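Local coordinates for cellulose binding domain-containing protein (Clostridium clariflavum, PDB 4B96) that probably binds cellulose through this calcium-containing family 3b carbohydrate-binding module, one part of a longer membrane-bound protein of the biomass-sensing system, at residues Arg38-Arg43 and Val138-Lys143; Tyr45-Tyr50 and Gln117-Ser122; Tyr132-Thr137 and Trp146-Tyr151. All coordinates share one frame; numbering follows the deposited sequence. Where two conformers were deposited one is given.

Interaction 1: residues Arg38-Arg43 and Val138-Lys143; sequences RNVKVR and VYISDK
Val-40 to Val-42 pair with Val-138 to Ile-140 as neighbouring antiparallel strands in one sheet of the beta-sandwich of this family 3 carbohydrate-binding module, next to the type I' turn Ile-140 to Lys-143. Lys-41 and Tyr-139 form the hydrogen-bonded pair, with Lys-41 N to Tyr-139 O at 3.0 Å and Tyr-139 N to Lys-41 O at 2.9 Å. Val-40 with Ile-140 and Val-42 with Val-138 are non-hydrogen-bonded pairs; the three valines lie on the inner face, Val-42 and Val-138 meeting Leu-7 of strand 5-9, while Ile-140 sits at its margin, against Tyr-151 of the second subunit. There the Val-40 CG1 methyl, anti to its backbone N (chi1 169°), comes within 3.9 Å of Val-138 CG1, and Val-40 CG2 lies beside Ile-140 CG1. The other face is polar and aromatic. The extended Arg-43 side chain crosses Tyr-139 at about a right angle: its CD and NE pass by Tyr-139 CE1, and its guanidinium lies over the ring in an off-centre cation-pi contact, Arg-43 CZ 4.3 Å from the ring centroid and the two planes 38° apart. Glu-87 takes Arg-43 NE in a salt bridge, while Tyr-139 OH is hydrogen-bonded to Glu-149 and Thr-137. Tyr-139 CD1 also turns the ring edge to Lys-41 O. Beyond the strands, Ser-141 N donates to Asn-39 O at 2.8 Å, in the carbonyl plane, and the Ser-141 hydroxyl lies near Asn-39 CB. A water donates to the same Asn-39 O and accepts from Asp-142 N, tying the residue before strand 40-47 to the turn. On the same face as Tyr-139, Lys-41, extended beyond CG, reaches the turn with its ammonium: NZ forms a salt bridge with Asp-142, meeting OD1 on its syn lone pair at 2.8 Å.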
loop_
_atom_site.group_PDB
_atom_site.type_symbol
_atom_site.label_atom_id
_atom_site.label_comp_id
_atom_site.label_asym_id
_atom_site.label_seq_id
_atom_site.Cartn_x
_atom_site.Cartn_y
_atom_site.Cartn_z
ATOM N N ARG A 38 6.694 15.427 12.631
ATOM C CA ARG A 38 8.129 15.668 12.381
ATOM C C ARG A 38 8.829 14.420 11.827
ATOM O O ARG A 38 9.900 14.511 11.256
ATOM C CB ARG A 38 8.841 16.149 13.635
ATOM C CG ARG A 38 8.421 17.563 14.027
ATOM C CD ARG A 38 9.089 17.963 15.342
ATOM N NE ARG A 38 8.773 16.958 16.361
ATOM C CZ ARG A 38 9.390 16.842 17.535
ATOM N NH1 ARG A 38 10.390 17.664 17.850
ATOM N NH2 ARG A 38 9.007 15.895 18.389
ATOM N N ASN A 39 8.206 13.260 11.977
ATOM C CA ASN A 39 8.790 12.034 11.453
ATOM C C ASN A 39 8.086 11.508 10.213
ATOM O O ASN A 39 8.340 10.371 9.805
ATOM C CB ASN A 39 8.755 10.959 12.521
ATOM C CG ASN A 39 9.581 11.314 13.720
ATOM O OD1 ASN A 39 10.628 11.950 13.609
ATOM N ND2 ASN A 39 9.111 10.906 14.883
ATOM N N VAL A 40 7.229 12.330 9.607
ATOM C CA VAL A 40 6.378 11.879 8.531
ATOM C C VAL A 40 6.715 12.535 7.221
ATOM O O VAL A 40 6.877 13.738 7.151
ATOM C CB VAL A 40 4.895 12.158 8.876
ATOM C CG1 VAL A 40 3.973 11.953 7.679
ATOM C CG2 VAL A 40 4.480 11.267 10.060
ATOM N N LYS A 41 6.850 11.735 6.165
ATOM C CA LYS A 41 7.004 12.266 4.804
ATOM C C LYS A 41 5.837 11.776 3.947
ATOM O O LYS A 41 5.397 10.593 4.061
ATOM C CB LYS A 41 8.292 11.656 4.198
ATOM C CG LYS A 41 9.534 12.181 4.812
ATOM C CD LYS A 41 10.767 11.399 4.384
ATOM C CE LYS A 41 11.975 11.875 5.258
ATOM N NZ LYS A 41 13.315 11.415 4.737
ATOM N N VAL A 42 5.380 12.614 3.028
ATOM C CA VAL A 42 4.324 12.207 2.120
ATOM C C VAL A 42 4.826 12.473 0.704
ATOM O O VAL A 42 5.425 13.548 0.460
ATOM C CB VAL A 42 3.035 13.021 2.395
ATOM C CG1 VAL A 42 1.862 12.609 1.470
ATOM C CG2 VAL A 42 2.603 12.850 3.860
ATOM N N ARG A 43 4.600 11.515 -0.227
ATOM C CA ARG A 43 5.099 11.696 -1.593
ATOM C C ARG A 43 4.008 11.694 -2.627
ATOM O O ARG A 43 3.138 10.833 -2.578
ATOM C CB ARG A 43 6.109 10.602 -1.961
ATOM C CG ARG A 43 7.424 10.768 -1.155
ATOM C CD ARG A 43 8.397 9.635 -1.463
ATOM N NE ARG A 43 9.519 9.810 -0.540
ATOM C CZ ARG A 43 10.552 8.982 -0.423
ATOM N NH1 ARG A 43 10.622 7.895 -1.156
ATOM N NH2 ARG A 43 11.513 9.247 0.453
ATOM N N VAL A 138 3.156 7.346 2.254
ATOM C CA VAL A 138 3.459 7.984 3.537
ATOM C C VAL A 138 4.539 7.146 4.209
ATOM O O VAL A 138 4.486 5.894 4.177
ATOM C CB VAL A 138 2.191 8.051 4.488
ATOM C CG1 VAL A 138 2.552 8.877 5.732
ATOM C CG2 VAL A 138 1.027 8.690 3.764
ATOM N N TYR A 139 5.478 7.833 4.840
ATOM C CA TYR A 139 6.554 7.205 5.574
ATOM C C TYR A 139 6.591 7.751 6.985
ATOM O O TYR A 139 6.433 8.945 7.205
ATOM C CB TYR A 139 7.937 7.494 4.946
ATOM C CG TYR A 139 7.942 7.110 3.496
ATOM C CD1 TYR A 139 7.299 7.931 2.565
ATOM C CD2 TYR A 139 8.517 5.885 3.061
ATOM C CE1 TYR A 139 7.217 7.579 1.235
ATOM C CE2 TYR A 139 8.485 5.514 1.692
ATOM C CZ TYR A 139 7.831 6.380 0.791
ATOM O OH TYR A 139 7.701 6.098 -0.565
ATOM N N ILE A 140 6.857 6.852 7.927
ATOM C CA ILE A 140 7.179 7.278 9.304
ATOM C C ILE A 140 8.588 6.821 9.573
ATOM O O ILE A 140 8.903 5.622 9.431
ATOM C CB ILE A 140 6.251 6.626 10.320
ATOM C CG1 ILE A 140 4.823 7.083 10.091
ATOM C CG2 ILE A 140 6.752 6.965 11.769
ATOM C CD1 ILE A 140 3.800 6.267 10.929
ATOM N N SER A 141 9.449 7.778 9.879
ATOM C CA SER A 141 10.916 7.589 9.963
ATOM C C SER A 141 11.450 6.710 8.840
ATOM O O SER A 141 12.182 5.727 9.084
ATOM C CB SER A 141 11.325 7.041 11.326
ATOM O OG SER A 141 10.879 7.930 12.342
ATOM N N ASP A 142 11.030 7.046 7.626
ATOM C CA ASP A 142 11.496 6.370 6.434
ATOM C C ASP A 142 10.992 4.934 6.228
ATOM O O ASP A 142 11.369 4.314 5.227
ATOM C CB ASP A 142 13.030 6.424 6.331
ATOM C CG ASP A 142 13.562 7.874 6.309
ATOM O OD1 ASP A 142 13.027 8.711 5.521
ATOM O OD2 ASP A 142 14.483 8.165 7.097
ATOM N N LYS A 143 10.126 4.432 7.117
ATOM C CA LYS A 143 9.399 3.175 6.847
ATOM C C LYS A 143 8.089 3.466 6.041
ATOM O O LYS A 143 7.330 4.375 6.384
ATOM C CB LYS A 143 9.108 2.439 8.168
ATOM C CG LYS A 143 9.008 0.954 8.000
ATOM C CD LYS A 143 8.970 0.207 9.332
ATOM C CE LYS A 143 9.787 0.896 10.455
ATOM N NZ LYS A 143 9.705 0.141 11.775
HETATM O O HOH W 1 9.691 9.517 7.265
#

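Interaction 2: residues Tyr45-Tyr50 and Gln117-Ser122; sequences YFKDDY and QEDDWS. With CA (calcium ion), chain E.
Lys-47, Asp-119 and Asp-120 supply three of the four protein ligands of the module's calcium site, where the end of strand 40-47 meets the loop that follows strand 115-116. The calcium ion is held by Lys-47 O at 2.2 Å, by Asp-119 OD1 and Asp-120 OD1, each through a single carboxylate oxygen at 2.5 Å, by three waters and by the backbone O of Asn-116. The outer oxygens are used as well: Asp-119 OD2 and Asp-120 OD2 each accept from a calcium-bound water, and Asp-48 OD1 accepts from the third. Asp-120 OD1 has a second role, receiving Lys-47 N at 2.9 Å from above its carboxylate plane, in a nearly straight bond (169°). The Lys-47 side chain, CG anti to its backbone N, lies across Asp-119 with CD 3.6 Å from Asp-119 OD2. Farther along, Ser-122 grips the backbone of Tyr-45 twice: Tyr-45 N donates to Ser-122 OG at 2.8 Å, and Ser-122 N donates to Tyr-45 O at 3.0 Å. Ser-122 OG also bonds to Lys-135 O. Beside this pair Tyr-45 CB packs on Trp-121 CB at 3.7 Å. With two carboxylates sharing one cation, calcium probably offsets their mutual repulsion, and because its ligands come from both segments the ion itself bridges loop and strand.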
loop_
_atom_site.group_PDB
_atom_site.type_symbol
_atom_site.label_atom_id
_atom_site.label_comp_id
_atom_site.label_asym_id
_atom_site.label_seq_id
_atom_site.Cartn_x
_atom_site.Cartn_y
_atom_site.Cartn_z
ATOM N N TYR A 45 3.875 11.374 -6.664
ATOM C CA TYR A 45 4.732 10.988 -7.790
ATOM C C TYR A 45 4.227 11.562 -9.076
ATOM O O TYR A 45 3.026 11.434 -9.394
ATOM C CB TYR A 45 4.725 9.485 -7.943
ATOM C CG TYR A 45 5.302 8.844 -6.718
ATOM C CD1 TYR A 45 6.673 8.605 -6.639
ATOM C CD2 TYR A 45 4.477 8.469 -5.662
ATOM C CE1 TYR A 45 7.220 8.060 -5.534
ATOM C CE2 TYR A 45 5.023 7.851 -4.520
ATOM C CZ TYR A 45 6.378 7.676 -4.463
ATOM O OH TYR A 45 6.962 7.113 -3.363
ATOM N N PHE A 46 5.138 12.162 -9.844
ATOM C CA PHE A 46 4.764 12.730 -11.130
ATOM C C PHE A 46 5.912 12.644 -12.127
ATOM O O PHE A 46 7.090 12.393 -11.766
ATOM C CB PHE A 46 4.249 14.157 -10.948
ATOM C CG PHE A 46 5.307 15.134 -10.505
ATOM C CD1 PHE A 46 5.703 15.223 -9.144
ATOM C CD2 PHE A 46 5.903 16.013 -11.436
ATOM C CE1 PHE A 46 6.672 16.145 -8.710
ATOM C CE2 PHE A 46 6.887 16.951 -10.996
ATOM C CZ PHE A 46 7.290 17.001 -9.661
ATOM N N LYS A 47 5.560 12.760 -13.399
ATOM C CA LYS A 47 6.578 12.696 -14.454
ATOM C C LYS A 47 6.618 14.080 -15.100
ATOM O O LYS A 47 5.627 14.524 -15.656
ATOM C CB LYS A 47 6.161 11.658 -15.491
ATOM C CG LYS A 47 7.224 11.415 -16.589
ATOM C CD LYS A 47 6.734 10.278 -17.527
ATOM C CE LYS A 47 7.814 9.834 -18.544
ATOM N NZ LYS A 47 8.143 10.930 -19.459
ATOM N N ASP A 48 7.757 14.758 -15.071
ATOM C CA ASP A 48 7.821 16.080 -15.684
ATOM C C ASP A 48 9.286 16.468 -15.809
ATOM O O ASP A 48 10.109 16.069 -14.996
ATOM C CB ASP A 48 7.082 17.085 -14.816
ATOM C CG ASP A 48 6.880 18.403 -15.532
ATOM O OD1 ASP A 48 6.011 18.452 -16.435
ATOM O OD2 ASP A 48 7.608 19.370 -15.190
ATOM N N ASP A 49 9.623 17.213 -16.832
ATOM C CA ASP A 49 11.042 17.489 -17.110
ATOM C C ASP A 49 11.432 18.966 -16.903
ATOM O O ASP A 49 12.512 19.393 -17.333
ATOM C CB ASP A 49 11.359 17.008 -18.516
ATOM C CG ASP A 49 12.419 15.877 -18.522
ATOM O OD1 ASP A 49 13.162 15.684 -17.505
ATOM O OD2 ASP A 49 12.548 15.225 -19.576
ATOM N N TYR A 50 10.558 19.744 -16.239
ATOM C CA TYR A 50 10.892 21.126 -15.928
ATOM C C TYR A 50 11.646 21.163 -14.560
ATOM O O TYR A 50 11.102 20.759 -13.549
ATOM C CB TYR A 50 9.619 22.017 -15.852
ATOM C CG TYR A 50 10.006 23.481 -15.838
ATOM C CD1 TYR A 50 10.439 24.105 -17.006
ATOM C CD2 TYR A 50 9.968 24.219 -14.667
ATOM C CE1 TYR A 50 10.838 25.409 -17.024
ATOM C CE2 TYR A 50 10.336 25.554 -14.661
ATOM C CZ TYR A 50 10.783 26.140 -15.838
ATOM O OH TYR A 50 11.171 27.434 -15.856
ATOM N N GLN A 117 -0.651 15.851 -16.822
ATOM C CA GLN A 117 -0.805 15.014 -15.678
ATOM C C GLN A 117 -1.076 13.564 -16.043
ATOM O O GLN A 117 -1.102 12.691 -15.158
ATOM C CB GLN A 117 -1.993 15.501 -14.867
ATOM C CG GLN A 117 -1.858 16.951 -14.421
ATOM C CD GLN A 117 -2.857 17.286 -13.289
ATOM O OE1 GLN A 117 -2.583 16.989 -12.150
ATOM N NE2 GLN A 117 -3.993 17.877 -13.629
ATOM N N GLU A 118 -1.296 13.325 -17.319
ATOM C CA GLU A 118 -1.778 12.000 -17.749
ATOM C C GLU A 118 -0.850 10.843 -17.382
ATOM O O GLU A 118 -1.307 9.730 -17.175
ATOM C CB GLU A 118 -2.056 11.966 -19.244
ATOM C CG GLU A 118 -2.862 10.697 -19.633
ATOM C CD GLU A 118 -3.244 10.654 -21.113
ATOM O OE1 GLU A 118 -2.480 11.212 -21.963
ATOM O OE2 GLU A 118 -4.318 10.053 -21.409
ATOM N N ASP A 119 0.458 11.116 -17.306
ATOM C CA ASP A 119 1.428 10.072 -17.044
ATOM C C ASP A 119 1.974 10.177 -15.623
ATOM O O ASP A 119 3.043 9.609 -15.309
ATOM C CB ASP A 119 2.549 10.200 -18.094
ATOM C CG ASP A 119 3.157 11.644 -18.161
ATOM O OD1 ASP A 119 2.871 12.528 -17.274
ATOM O OD2 ASP A 119 3.949 11.886 -19.118
ATOM N N ASP A 120 1.260 10.887 -14.738
ATOM C CA ASP A 120 1.743 11.060 -13.369
ATOM C C ASP A 120 1.169 9.957 -12.481
ATOM O O ASP A 120 -0.079 9.771 -12.381
ATOM C CB ASP A 120 1.292 12.423 -12.799
ATOM C CG ASP A 120 1.914 13.601 -13.514
ATOM O OD1 ASP A 120 2.873 13.434 -14.306
ATOM O OD2 ASP A 120 1.451 14.740 -13.256
ATOM N N TRP A 121 2.045 9.200 -11.834
ATOM C CA TRP A 121 1.574 8.060 -11.027
ATOM C C TRP A 121 0.481 8.492 -9.999
ATOM O O TRP A 121 -0.514 7.783 -9.808
ATOM C CB TRP A 121 2.781 7.442 -10.282
ATOM C CG TRP A 121 2.493 6.190 -9.396
ATOM C CD1 TRP A 121 2.318 6.164 -8.017
ATOM C CD2 TRP A 121 2.362 4.843 -9.841
ATOM N NE1 TRP A 121 2.074 4.860 -7.603
ATOM C CE2 TRP A 121 2.122 4.035 -8.694
ATOM C CE3 TRP A 121 2.448 4.232 -11.101
ATOM C CZ2 TRP A 121 1.994 2.642 -8.764
ATOM C CZ3 TRP A 121 2.319 2.861 -11.174
ATOM C CH2 TRP A 121 2.078 2.076 -10.011
ATOM N N SER A 122 0.662 9.620 -9.330
ATOM C CA SER A 122 -0.281 9.964 -8.240
ATOM C C SER A 122 -1.583 10.623 -8.711
ATOM O O SER A 122 -2.422 10.948 -7.883
ATOM C CB SER A 122 0.416 10.869 -7.190
ATOM O OG SER A 122 1.408 10.110 -6.505
HETATM CA CA CA E . 3.489 14.700 -16.325
HETATM O O HOH W 2 5.131 9.881 -20.689
HETATM O O HOH W 3 4.073 16.953 -17.201
HETATM O O HOH W 4 4.734 14.301 -18.572
HETATM O O HOH W 5 3.162 16.239 -14.554
#

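Interaction 3: residues Tyr132-Thr137 and Trp146-Tyr151; sequences YWDKMT and WGIEPY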
loop_
_atom_site.group_PDB
_atom_site.type_symbol
_atom_site.label_atom_id
_atom_site.label_comp_id
_atom_site.label_asym_id
_atom_site.label_seq_id
_atom_site.Cartn_x
_atom_site.Cartn_y
_atom_site.Cartn_z
ATOM N N TYR A 132 -9.713 7.705 -0.082
ATOM C CA TYR A 132 -8.457 6.927 0.167
ATOM C C TYR A 132 -7.713 6.720 -1.143
ATOM O O TYR A 132 -8.322 6.388 -2.155
ATOM C CB TYR A 132 -8.786 5.555 0.766
ATOM C CG TYR A 132 -9.337 5.734 2.184
ATOM C CD1 TYR A 132 -8.542 6.378 3.165
ATOM C CD2 TYR A 132 -10.637 5.341 2.517
ATOM C CE1 TYR A 132 -9.037 6.575 4.456
ATOM C CE2 TYR A 132 -11.147 5.529 3.835
ATOM C CZ TYR A 132 -10.323 6.150 4.783
ATOM O OH TYR A 132 -10.806 6.406 6.067
ATOM N N TRP A 133 -6.420 6.940 -1.147
ATOM C CA TRP A 133 -5.753 6.928 -2.419
ATOM C C TRP A 133 -4.431 6.237 -2.194
ATOM O O TRP A 133 -3.563 6.767 -1.488
ATOM C CB TRP A 133 -5.462 8.375 -2.789
ATOM C CG TRP A 133 -4.823 8.537 -4.175
ATOM C CD1 TRP A 133 -3.857 9.442 -4.498
ATOM C CD2 TRP A 133 -5.164 7.840 -5.411
ATOM N NE1 TRP A 133 -3.560 9.362 -5.851
ATOM C CE2 TRP A 133 -4.339 8.379 -6.426
ATOM C CE3 TRP A 133 -6.043 6.781 -5.739
ATOM C CZ2 TRP A 133 -4.384 7.918 -7.761
ATOM C CZ3 TRP A 133 -6.098 6.314 -7.060
ATOM C CH2 TRP A 133 -5.257 6.875 -8.060
ATOM N N ASP A 134 -4.253 5.075 -2.805
ATOM C CA ASP A 134 -3.027 4.323 -2.534
ATOM C C ASP A 134 -1.904 4.576 -3.531
ATOM O O ASP A 134 -0.982 3.753 -3.590
ATOM C CB ASP A 134 -3.318 2.811 -2.546
ATOM C CG ASP A 134 -4.008 2.353 -3.804
ATOM O OD1 ASP A 134 -3.992 3.077 -4.812
ATOM O OD2 ASP A 134 -4.567 1.241 -3.791
ATOM N N LYS A 135 -1.981 5.669 -4.314
ATOM C CA LYS A 135 -0.889 6.033 -5.242
ATOM C C LYS A 135 -0.132 7.247 -4.760
ATOM O O LYS A 135 0.758 7.764 -5.431
ATOM C CB LYS A 135 -1.384 6.187 -6.709
ATOM C CG LYS A 135 -1.982 4.839 -7.224
ATOM C CD LYS A 135 -2.377 4.969 -8.693
ATOM C CE LYS A 135 -1.155 4.830 -9.609
ATOM N NZ LYS A 135 -1.515 5.272 -10.993
ATOM N N MET A 136 -0.423 7.685 -3.541
ATOM C CA MET A 136 0.513 8.563 -2.843
ATOM C C MET A 136 1.064 7.787 -1.662
ATOM O O MET A 136 0.339 6.956 -1.110
ATOM C CB MET A 136 -0.188 9.860 -2.335
ATOM C CG MET A 136 -0.518 10.800 -3.521
ATOM S SD MET A 136 -1.472 12.211 -2.925
ATOM C CE MET A 136 -0.354 13.048 -1.807
ATOM N N THR A 137 2.324 8.037 -1.273
ATOM C CA THR A 137 2.900 7.253 -0.168
ATOM C C THR A 137 3.141 8.053 1.122
ATOM O O THR A 137 3.372 9.260 1.087
ATOM C CB THR A 137 4.217 6.608 -0.576
ATOM O OG1 THR A 137 5.062 7.573 -1.203
ATOM C CG2 THR A 137 3.928 5.451 -1.623
ATOM N N TRP A 146 2.029 3.513 4.022
ATOM C CA TRP A 146 0.800 3.698 3.270
ATOM C C TRP A 146 1.182 3.886 1.830
ATOM O O TRP A 146 2.115 4.645 1.529
ATOM C CB TRP A 146 0.047 4.998 3.713
ATOM C CG TRP A 146 -1.146 5.246 2.810
ATOM C CD1 TRP A 146 -1.160 6.003 1.608
ATOM C CD2 TRP A 146 -2.455 4.687 2.936
ATOM N NE1 TRP A 146 -2.406 5.900 1.021
ATOM C CE2 TRP A 146 -3.211 5.122 1.814
ATOM C CE3 TRP A 146 -3.089 3.881 3.912
ATOM C CZ2 TRP A 146 -4.561 4.785 1.646
ATOM C CZ3 TRP A 146 -4.430 3.501 3.714
ATOM C CH2 TRP A 146 -5.160 3.979 2.600
ATOM N N GLY A 147 0.459 3.220 0.938
ATOM C CA GLY A 147 0.575 3.529 -0.475
ATOM C C GLY A 147 1.503 2.620 -1.269
ATOM O O GLY A 147 2.203 1.777 -0.696
ATOM N N ILE A 148 1.515 2.809 -2.588
ATOM C CA ILE A 148 2.306 1.975 -3.505
ATOM C C ILE A 148 3.248 2.865 -4.289
ATOM O O ILE A 148 2.820 3.829 -4.975
ATOM C CB ILE A 148 1.354 1.230 -4.474
ATOM C CG1 ILE A 148 0.346 0.375 -3.663
ATOM C CG2 ILE A 148 2.154 0.346 -5.481
ATOM C CD1 ILE A 148 -0.892 -0.065 -4.472
ATOM N N GLU A 149 4.558 2.588 -4.205
ATOM C CA GLU A 149 5.529 3.341 -5.023
ATOM C C GLU A 149 5.402 2.919 -6.504
ATOM O O GLU A 149 5.043 1.791 -6.789
ATOM C CB GLU A 149 6.986 3.085 -4.527
ATOM C CG GLU A 149 7.132 3.528 -3.036
ATOM C CD GLU A 149 8.541 3.260 -2.425
ATOM O OE1 GLU A 149 9.111 2.202 -2.723
ATOM O OE2 GLU A 149 9.043 4.089 -1.610
ATOM N N PRO A 150 5.726 3.828 -7.451
ATOM C CA PRO A 150 5.629 3.516 -8.891
ATOM C C PRO A 150 6.413 2.243 -9.277
ATOM O O PRO A 150 7.497 2.013 -8.742
ATOM C CB PRO A 150 6.270 4.723 -9.563
ATOM C CG PRO A 150 6.063 5.878 -8.589
ATOM C CD PRO A 150 6.138 5.229 -7.198
ATOM N N TYR A 151 5.866 1.444 -10.198
ATOM C CA TYR A 151 6.585 0.293 -10.712
ATOM C C TYR A 151 6.162 0.094 -12.154
ATOM O O TYR A 151 6.747 -0.716 -12.856
ATOM C CB TYR A 151 6.225 -0.914 -9.901
ATOM C CG TYR A 151 4.760 -1.390 -9.984
ATOM C CD1 TYR A 151 4.359 -2.318 -10.966
ATOM C CD2 TYR A 151 3.819 -0.951 -9.051
ATOM C CE1 TYR A 151 3.028 -2.775 -11.028
ATOM C CE2 TYR A 151 2.485 -1.361 -9.115
ATOM C CZ TYR A 151 2.105 -2.294 -10.082
ATOM O OH TYR A 151 0.793 -2.731 -10.114
ATOM O OXT TYR A 151 5.226 0.765 -12.630
#
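Trp-146 turns the edge of its indole toward the backbone of Trp-133 and Met-136, with CG anti to its own backbone N (chi1 174°). The indole N-H is the polar point of that edge: NE1 donates to Trp-133 O at 2.9 Å, and the oxygen lies almost in the indole plane. Seen from the acceptor, the donor stands above the carbonyl plane, 43° out of it. Next along the edge, Trp-146 CD1 comes within 3.2 Å of Met-136 O, a buried carbonyl oxygen with no hydrogen-bonding partner in the model. At the far end of the indole, CH2 meets Tyr-132 CD1 at 4.2 Å, the two side chains crossing at about a right angle; the Tyr-132 hydroxyl goes on to Glu-28. The contact joins the segment running from strand 131-132 of one sheet of the beta-sandwich into strand 136-140 of the other to the C-terminal tail that leaves edge strand 143-146. Gly-147 makes the close approach of the tail possible: with phi positive, a CB would collide with the carbonyl O of Trp-146 and with Met-136 O. Its CA instead makes C-H...O contacts with Asp-134 O and Met-136 O. Ile-148 N then donates to Asp-134 O at 2.9 Å, in a bent bond of 135°, and CB and CG1 of the Ile-148 side chain pack against that same carbonyl oxygen. Thr-137 presents its CG2 methyl to the tail, 3.7 Å from Ile-148 N and 4.0 Å from Glu-149 CG. Its OG1, held between the backbone N and the carbonyl carbon, is hydrogen-bonded to the Tyr-45 hydroxyl.

In the fold
Interactions 1 and 2 share strand 40-47, and interactions 1 and 3 share strand 136-140, its neighbour in the same sheet. Interaction 1 is only partly buried, combining regular strand pairing with a charged outer face; interactions 2 and 3 are buried and each join a strand end to an irregular loop or tail, one through a metal and carboxylates, the other through an indole edge and a glycine. The three are in direct touch: Arg-43 N of interaction 1 bonds to Thr-137 O of interaction 3, while Tyr-45 of interaction 2 packs on Pro-150 and Ser-122 O accepts from Trp-133 NE1. Each contact also touches the second subunit, Ile-140, Trp-121 and Lys-135 among the residues involved.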